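Local coordinates for uncharacterized protein (Staphylococcus aureus subsp. aureus Mu50, PDB 4QXZ) that is of unknown function but has a beta-barrel core resembling type VI secretion system proteins, joined to a two-helix pair, at residues F29-E34 with I39-E44. Sequence-based numbering, arbitrary orientation.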
loop_
_atom_site.group_PDB
_atom_site.type_symbol
_atom_site.label_atom_id
_atom_site.label_comp_id
_atom_site.label_asym_id
_atom_site.label_seq_id
_atom_site.Cartn_x
_atom_site.Cartn_y
_atom_site.Cartn_z
ATOM N N PHE A 29 10.478 -1.576 -9.307
ATOM C CA PHE A 29 10.787 -0.230 -9.740
ATOM C C PHE A 29 11.788 -0.284 -10.859
ATOM O O PHE A 29 12.804 -0.955 -10.735
ATOM C CB PHE A 29 11.357 0.570 -8.586
ATOM C CG PHE A 29 11.728 1.969 -8.967
ATOM C CD1 PHE A 29 10.744 2.880 -9.333
ATOM C CD2 PHE A 29 13.050 2.378 -8.966
ATOM C CE1 PHE A 29 11.077 4.173 -9.707
ATOM C CE2 PHE A 29 13.392 3.669 -9.317
ATOM C CZ PHE A 29 12.408 4.573 -9.688
ATOM N N GLN A 30 11.507 0.418 -11.951
ATOM C CA GLN A 30 12.429 0.462 -13.077
ATOM C C GLN A 30 12.513 1.862 -13.653
ATOM O O GLN A 30 11.539 2.635 -13.574
ATOM C CB GLN A 30 11.959 -0.471 -14.181
ATOM C CG GLN A 30 11.703 -1.907 -13.763
ATOM C CD GLN A 30 11.109 -2.735 -14.889
ATOM O OE1 GLN A 30 10.346 -2.223 -15.708
ATOM N NE2 GLN A 30 11.462 -4.022 -14.941
ATOM N N ILE A 31 13.660 2.171 -14.262
ATOM C CA ILE A 31 13.865 3.430 -14.991
ATOM C C ILE A 31 14.286 3.079 -16.401
ATOM O O ILE A 31 15.154 2.196 -16.615
ATOM C CB ILE A 31 14.940 4.314 -14.351
ATOM C CG1 ILE A 31 14.600 4.547 -12.866
ATOM C CG2 ILE A 31 15.060 5.650 -15.095
ATOM C CD1 ILE A 31 15.299 5.729 -12.231
ATOM N N VAL A 32 13.643 3.728 -17.348
ATOM C CA VAL A 32 13.831 3.469 -18.748
ATOM C C VAL A 32 14.393 4.664 -19.467
ATOM O O VAL A 32 13.924 5.752 -19.298
ATOM C CB VAL A 32 12.502 3.131 -19.388
ATOM C CG1 VAL A 32 12.697 2.552 -20.758
ATOM C CG2 VAL A 32 11.786 2.136 -18.544
ATOM N N ASN A 33 15.424 4.451 -20.247
ATOM C CA ASN A 33 15.989 5.490 -21.088
ATOM C C ASN A 33 15.458 5.532 -22.519
ATOM O O ASN A 33 14.582 4.819 -22.871
ATOM C CB ASN A 33 17.517 5.445 -21.024
ATOM C CG ASN A 33 18.115 4.382 -21.879
ATOM O OD1 ASN A 33 17.431 3.656 -22.535
ATOM N ND2 ASN A 33 19.396 4.284 -21.855
ATOM N N GLU A 34 16.019 6.395 -23.334
ATOM C CA GLU A 34 15.575 6.681 -24.677
ATOM C C GLU A 34 15.561 5.494 -25.542
ATOM O O GLU A 34 14.797 5.406 -26.465
ATOM C CB GLU A 34 16.608 7.492 -25.372
ATOM C CG GLU A 34 16.887 8.876 -24.919
ATOM C CD GLU A 34 18.015 9.413 -25.749
ATOM O OE1 GLU A 34 18.617 8.603 -26.479
ATOM O OE2 GLU A 34 18.250 10.640 -25.731
ATOM N N ILE A 39 16.858 0.027 -16.339
ATOM C CA ILE A 39 17.567 -0.280 -15.100
ATOM C C ILE A 39 16.517 -0.564 -14.008
ATOM O O ILE A 39 15.673 0.292 -13.716
ATOM C CB ILE A 39 18.533 0.835 -14.672
ATOM C CG1 ILE A 39 19.605 1.050 -15.735
ATOM C CG2 ILE A 39 19.227 0.474 -13.365
ATOM C CD1 ILE A 39 20.510 2.239 -15.435
ATOM N N GLU A 40 16.574 -1.770 -13.435
ATOM C CA GLU A 40 15.697 -2.156 -12.347
ATOM C C GLU A 40 16.432 -2.054 -11.020
ATOM O O GLU A 40 17.545 -2.547 -10.878
ATOM C CB GLU A 40 15.164 -3.600 -12.527
ATOM C CG GLU A 40 14.318 -4.062 -11.328
ATOM C CD GLU A 40 13.223 -5.067 -11.653
ATOM O OE1 GLU A 40 13.033 -5.431 -12.829
ATOM O OE2 GLU A 40 12.537 -5.493 -10.703
ATOM N N TYR A 41 15.796 -1.446 -10.029
ATOM C CA TYR A 41 16.389 -1.373 -8.694
ATOM C C TYR A 41 15.626 -2.276 -7.737
ATOM O O TYR A 41 14.404 -2.242 -7.685
ATOM C CB TYR A 41 16.403 0.068 -8.194
ATOM C CG TYR A 41 17.183 0.983 -9.101
ATOM C CD1 TYR A 41 16.584 1.577 -10.202
ATOM C CD2 TYR A 41 18.524 1.247 -8.873
ATOM C CE1 TYR A 41 17.295 2.412 -11.041
ATOM C CE2 TYR A 41 19.243 2.084 -9.710
ATOM C CZ TYR A 41 18.621 2.660 -10.794
ATOM O OH TYR A 41 19.321 3.489 -11.631
ATOM N N GLU A 42 16.363 -3.081 -6.990
ATOM C CA GLU A 42 15.781 -4.003 -6.024
ATOM C C GLU A 42 15.257 -3.237 -4.788
ATOM O O GLU A 42 16.011 -2.539 -4.089
ATOM C CB GLU A 42 16.821 -5.072 -5.632
ATOM C CG GLU A 42 16.416 -6.036 -4.514
ATOM C CD GLU A 42 15.325 -7.025 -4.905
ATOM O OE1 GLU A 42 14.864 -6.997 -6.071
ATOM O OE2 GLU A 42 14.930 -7.839 -4.037
ATOM N N LEU A 43 13.963 -3.416 -4.523
ATOM C CA LEU A 43 13.263 -2.694 -3.483
ATOM C C LEU A 43 13.427 -3.354 -2.129
ATOM O O LEU A 43 13.217 -4.564 -1.987
ATOM C CB LEU A 43 11.774 -2.576 -3.841
ATOM C CG LEU A 43 11.411 -1.730 -5.082
ATOM C CD1 LEU A 43 9.915 -1.560 -5.211
ATOM C CD2 LEU A 43 12.040 -0.356 -5.032
ATOM N N GLU A 44 13.826 -2.555 -1.142
ATOM C CA GLU A 44 13.688 -2.928 0.260
ATOM C C GLU A 44 12.246 -2.712 0.712
ATOM O O GLU A 44 11.670 -3.527 1.463
ATOM C CB GLU A 44 14.616 -2.089 1.128
ATOM C CG GLU A 44 16.079 -2.479 1.005
ATOM C CD GLU A 44 16.399 -3.796 1.693
ATOM O OE1 GLU A 44 15.910 -4.023 2.830
ATOM O OE2 GLU A 44 17.145 -4.601 1.091
HETATM O O HOH W 1 12.359 -3.608 -8.684
#
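Start with E40, whose carboxylate reaches across the hairpin to Q30. The two are an antiparallel non-hydrogen-bonded pair, so their side chains project to the same face, and CB of E40 sits 4.0 Å from CG of Q30. CG of E40 is anti to the backbone N (chi1 176°), which brings it to 3.5 Å from F29 O. At CD the carboxylate forks. OE1 accepts a hydrogen bond of 3.0 Å from Q30 NE2, nearly straight at 168°; the acceptor lies in the amide plane of Q30, but NE2 comes in from above the carboxylate plane, the two flat groups standing 75° apart. OE1 also forms a salt bridge with R28. OE2 turns to a water that accepts from F29 N and lies 2.8 Å from E40 OE2 and 2.7 Å from Y41 O. This water bridges F29 N and Y41 O, which do not bond directly.

Along the backbone, I31 and I39 form a hydrogen-bonded pair, I31 N to I39 O and I39 N to I31 O, both 2.8 Å, and Y41 N donates a longer bond to F29 O. On the face opposite E40 and Q30, the side chains of F29 and Y41 run side by side, pointing the same way, and CD2 of F29 meets CD1 of Y41 obliquely at 3.8 Å, while CG1 of I31 meets CE1 at the edge of the tyrosine ring. L43 brings CD2 to 3.7 Å from CB of F29. F29 also packs on L60 and I62 of strand 57-65, and Y41 meets H68 and F72 edge-to-face, consistent with this face turning into the barrel.

The hairpin is thus two-sided: an apolar face of aromatic and aliphatic groups, and a polar one where R28, Q30 and water share the E40 carboxylate, probably favouring its charged form.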